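Local coordinates for hemolysin-related protein (Vibrio cholerae serotype O1, PDB 6MLT) that is a secreted, metal-binding biofilm matrix protein that probably binds carbohydrate and helps biofilms adhere to surfaces, at residues A[524-529]-A[533-538]; A[373-378]-A[383-388]. All coordinates share one frame; numbering follows the deposited sequence.

Interaction 1. Residues A[524-529]-A[533-538]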
# COMPACT_ATOMS: atom_id res chain seq x y z
N PRO A 524 -10.43 0.30 13.69
CA PRO A 524 -10.94 1.65 13.45
C PRO A 524 -10.46 2.17 12.11
O PRO A 524 -9.43 1.73 11.57
CB PRO A 524 -10.34 2.48 14.61
CG PRO A 524 -9.67 1.48 15.52
CD PRO A 524 -9.35 0.29 14.68
N VAL A 525 -11.21 3.13 11.56
CA VAL A 525 -10.94 3.70 10.25
C VAL A 525 -10.88 5.21 10.36
O VAL A 525 -11.76 5.83 10.99
CB VAL A 525 -12.01 3.28 9.22
CG1 VAL A 525 -11.95 4.15 7.96
CG2 VAL A 525 -11.85 1.79 8.88
N VAL A 526 -9.88 5.82 9.73
CA VAL A 526 -9.84 7.27 9.55
C VAL A 526 -10.20 7.57 8.10
O VAL A 526 -9.63 6.97 7.17
CB VAL A 526 -8.47 7.85 9.91
CG1 VAL A 526 -8.40 9.34 9.56
CG2 VAL A 526 -8.19 7.64 11.40
N ALA A 527 -11.13 8.49 7.90
CA ALA A 527 -11.48 8.94 6.57
C ALA A 527 -11.93 10.38 6.62
O ALA A 527 -12.57 10.82 7.58
CB ALA A 527 -12.58 8.07 5.95
N ASP A 528 -11.60 11.12 5.56
CA ASP A 528 -12.00 12.52 5.39
C ASP A 528 -13.36 12.51 4.70
O ASP A 528 -13.45 12.48 3.47
CB ASP A 528 -10.96 13.30 4.60
CG ASP A 528 -11.31 14.77 4.45
OD1 ASP A 528 -12.40 15.17 4.92
OD2 ASP A 528 -10.50 15.52 3.87
N LEU A 529 -14.42 12.55 5.50
CA LEU A 529 -15.76 12.39 4.96
C LEU A 529 -16.17 13.59 4.11
O LEU A 529 -16.72 13.42 3.02
CB LEU A 529 -16.76 12.17 6.09
CG LEU A 529 -16.43 11.03 7.07
CD1 LEU A 529 -17.49 10.93 8.16
CD2 LEU A 529 -16.28 9.70 6.34
N ASN A 533 -10.12 18.29 4.34
CA ASN A 533 -8.80 18.10 4.93
C ASN A 533 -8.85 18.05 6.45
O ASN A 533 -7.87 18.37 7.12
CB ASN A 533 -7.84 19.21 4.48
CG ASN A 533 -6.40 18.74 4.44
OD1 ASN A 533 -6.13 17.55 4.28
ND2 ASN A 533 -5.46 19.67 4.59
N ASN A 534 -9.99 17.63 7.02
CA ASN A 534 -10.11 17.40 8.46
C ASN A 534 -10.90 16.12 8.66
O ASN A 534 -12.14 16.12 8.56
CB ASN A 534 -10.76 18.58 9.16
CG ASN A 534 -10.69 18.46 10.68
OD1 ASN A 534 -9.81 17.79 11.22
ND2 ASN A 534 -11.62 19.11 11.37
N ALA A 535 -10.19 15.03 8.95
CA ALA A 535 -10.73 13.68 8.88
C ALA A 535 -11.58 13.32 10.11
O ALA A 535 -11.62 14.04 11.12
CB ALA A 535 -9.60 12.67 8.73
N SER A 536 -12.25 12.18 10.00
CA SER A 536 -13.04 11.59 11.07
C SER A 536 -12.47 10.22 11.43
O SER A 536 -11.95 9.50 10.57
CB SER A 536 -14.51 11.42 10.65
OG SER A 536 -15.08 12.63 10.22
N LEU A 537 -12.56 9.88 12.71
CA LEU A 537 -12.13 8.59 13.24
C LEU A 537 -13.37 7.76 13.56
O LEU A 537 -14.15 8.13 14.45
CB LEU A 537 -11.28 8.78 14.49
CG LEU A 537 -11.03 7.55 15.37
CD1 LEU A 537 -10.31 6.46 14.58
CD2 LEU A 537 -10.25 7.92 16.61
N ILE A 538 -13.52 6.64 12.87
CA ILE A 538 -14.73 5.82 12.91
C ILE A 538 -14.40 4.48 13.57
O ILE A 538 -13.46 3.80 13.16
CB ILE A 538 -15.30 5.58 11.50
CG1 ILE A 538 -15.58 6.91 10.80
CG2 ILE A 538 -16.58 4.72 11.57
CD1 ILE A 538 -15.15 6.94 9.35
O HOH W 1 -12.88 17.61 5.94
O HOH W 2 -14.16 14.17 8.16

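Interaction 2. Residues A[373-378]-A[383-388]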
# COMPACT_ATOMS: atom_id res chain seq x y z
N MET A 373 35.78 6.96 -20.71
CA MET A 373 35.51 6.73 -19.30
C MET A 373 35.53 5.23 -19.07
O MET A 373 34.97 4.47 -19.86
CB MET A 373 34.17 7.33 -18.86
CG MET A 373 34.11 8.84 -18.99
SD MET A 373 32.63 9.52 -18.24
CE MET A 373 31.35 8.79 -19.25
N SER A 374 36.20 4.81 -18.00
CA SER A 374 36.27 3.40 -17.63
C SER A 374 35.71 3.25 -16.22
O SER A 374 36.29 3.77 -15.26
CB SER A 374 37.71 2.88 -17.72
OG SER A 374 37.75 1.51 -17.43
N PHE A 375 34.58 2.56 -16.10
CA PHE A 375 33.92 2.32 -14.82
C PHE A 375 34.43 1.02 -14.22
O PHE A 375 34.34 -0.04 -14.85
CB PHE A 375 32.41 2.26 -15.00
CG PHE A 375 31.79 3.50 -15.57
CD1 PHE A 375 31.66 3.66 -16.94
CD2 PHE A 375 31.31 4.49 -14.74
CE1 PHE A 375 31.08 4.81 -17.47
CE2 PHE A 375 30.72 5.64 -15.26
CZ PHE A 375 30.60 5.79 -16.62
N THR A 376 34.93 1.09 -12.99
CA THR A 376 35.24 -0.11 -12.21
C THR A 376 34.04 -0.43 -11.34
O THR A 376 33.57 0.42 -10.57
CB THR A 376 36.49 0.10 -11.35
OG1 THR A 376 37.62 0.35 -12.19
CG2 THR A 376 36.78 -1.15 -10.50
N LEU A 377 33.53 -1.66 -11.46
CA LEU A 377 32.37 -2.09 -10.70
C LEU A 377 32.80 -2.82 -9.43
O LEU A 377 33.96 -3.18 -9.25
CB LEU A 377 31.48 -2.99 -11.56
CG LEU A 377 31.05 -2.40 -12.91
CD1 LEU A 377 30.07 -3.34 -13.61
CD2 LEU A 377 30.45 -1.01 -12.74
N ASP A 378 31.83 -3.06 -8.55
CA ASP A 378 32.13 -3.65 -7.25
C ASP A 378 32.67 -5.07 -7.36
O ASP A 378 33.36 -5.53 -6.44
CB ASP A 378 30.89 -3.62 -6.35
CG ASP A 378 29.66 -4.18 -7.03
OD1 ASP A 378 29.79 -4.77 -8.12
OD2 ASP A 378 28.55 -4.03 -6.48
N VAL A 383 33.79 -1.44 -17.27
CA VAL A 383 32.90 -1.05 -18.36
C VAL A 383 33.45 0.24 -18.95
O VAL A 383 33.61 1.23 -18.23
CB VAL A 383 31.45 -0.86 -17.87
CG1 VAL A 383 30.55 -0.45 -19.03
CG2 VAL A 383 30.94 -2.13 -17.21
N THR A 384 33.74 0.23 -20.24
CA THR A 384 34.38 1.37 -20.88
C THR A 384 33.50 1.95 -21.97
O THR A 384 32.75 1.23 -22.64
CB THR A 384 35.74 0.98 -21.47
OG1 THR A 384 35.55 0.09 -22.57
CG2 THR A 384 36.62 0.31 -20.41
N VAL A 385 33.60 3.26 -22.14
CA VAL A 385 32.96 3.98 -23.23
C VAL A 385 33.99 4.94 -23.81
O VAL A 385 34.75 5.57 -23.06
CB VAL A 385 31.70 4.74 -22.76
CG1 VAL A 385 30.60 3.77 -22.36
CG2 VAL A 385 32.03 5.67 -21.59
N GLY A 386 34.03 5.03 -25.13
CA GLY A 386 35.07 5.77 -25.80
C GLY A 386 36.36 4.98 -25.83
O GLY A 386 36.40 3.77 -25.57
N SER A 387 37.45 5.68 -26.14
CA SER A 387 38.74 5.02 -26.31
C SER A 387 39.88 5.98 -26.02
O SER A 387 39.90 7.10 -26.54
CB SER A 387 38.88 4.48 -27.73
OG SER A 387 40.17 3.89 -27.91
N LYS A 388 40.84 5.52 -25.22
CA LYS A 388 42.07 6.27 -24.99
C LYS A 388 42.87 6.45 -26.28
O LYS A 388 43.66 7.39 -26.39
CB LYS A 388 42.94 5.56 -23.95
CG LYS A 388 42.47 5.72 -22.52
CD LYS A 388 43.31 4.87 -21.57
CE LYS A 388 43.75 5.65 -20.34
NZ LYS A 388 45.02 6.40 -20.57

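Interaction 1. Residues A[524-529]-A[533-538]
D528 reaches across the turn to N533 with a carboxylate whose two oxygens take different partners. CB loosely faces the A535 methyl, where the CA atoms of the segments are closest, 3.9 Å between D528 CA and A535 CA. CG stands anti to the backbone N (chi1 -178°), which carries the carboxylate out over the turn. There OD2 accepts the amide of N533 at 2.8 Å from N533 N; the donor comes from the syn side, 23° out of the carboxylate plane, and the bond is bent. OD1 takes a hydrogen from water 1, which in turn accepts N534 N, and it also receives the amide of G531, so several bonds fix the rotation of the carboxylate. Water 2 ties L529 N to N534 O and S536 OG; that hydroxyl also bonds K16. Beyond the turn the strands pair at V525-I538 and A527-S536, each with two hydrogen bonds. S536 N meets A527 O from above the carbonyl plane, 38° out of it, whereas I538 N approaches V525 O almost end-on at 2.7 Å. Between these pairs V526 and L537 project to one face, where V526 CG1 touches A535 CB at 3.6 Å and L537 CD1 lies 4.0 Å from V526 CG2. On the other face I538 CD1 nears L529 CD2 at 4.2 Å, and V37 packs there too. The arrangement is a buried antiparallel beta hairpin at one edge of a four-stranded sheet whose other edge is strand 13-19, consistent with a beta-propeller blade closed by both ends of the chain.

Interaction 2. Residues A[373-378]-A[383-388]
M373 and V385 face each other in a hydrogen-bonded antiparallel pair, with M373 N to V385 O and V385 N to M373 O both 2.9 Å. Two residues further along strand 370-377, F375 and V383 form the second such pair, and its F375 N to V383 O bond is 2.7 Å long with the donor tilted 21° from the carbonyl plane. The same oxygen lies in the plane of the F375 ring, at its edge, 3.4 Å from CD1. This placement follows from chi1 of -60°, which sets CG beside the backbone N, the atom that donates to V383 O. V385 CG2 sits between its own backbone N and carbonyl carbon (chi1 of CG1 -68°), and from there it meets M373 CB at 3.8 Å and lies near the ring edge at CE1. The M373 chain bends at chi3, bringing CE within 4.0 Å of V385 CG2. Toward the turn L377 CD1 touches V383 CG2. The reverse face carries S374 and T384, a non-hydrogen-bonded pair in which S374 OG lies 3.4 Å from the methyl CG2 of T384.

Outward from this first shell, I320 packs on M373, F375 and V385, while I347 meets F375 and V383. V352 and I355 of the adjoining strand 352-359 add to the surroundings of F375, and backbone bonds from S374 to D356 and from T376 to R353 and A354 hold strand 370-377 in its sheet. The chemistry thus separates by face: the hydrocarbon and sulfur groups of M373, F375, V383 and V385 turn into the packing between sheets of the beta-prism lectin domain, whereas the hydroxyl-bearing S374 and T384 occupy the more solvent-accessible side.

Overall arrangement
Along the chain from the N terminus, interaction 2 comes first: strand 370-377 turns back as strand 382-386, closing a short loop within the beta-prism lectin region. Interaction 1 follows, closing a longer connection between strands 525-527 and 536-541. The two hairpins are in series, neither nesting nor crossing, and their nearest atoms are about 42 Å apart. Interaction 2 adds edge strand 382-386 to strand 370-377, beyond which come 352-359 and, at the far edge, 394-400. Interaction 1 joins strand 525-527 to a sheet that also includes strands 553-559 and 13-19, thereby linking late segments to the chain's beginning. The contacts lie on opposite sides of the chain's centre.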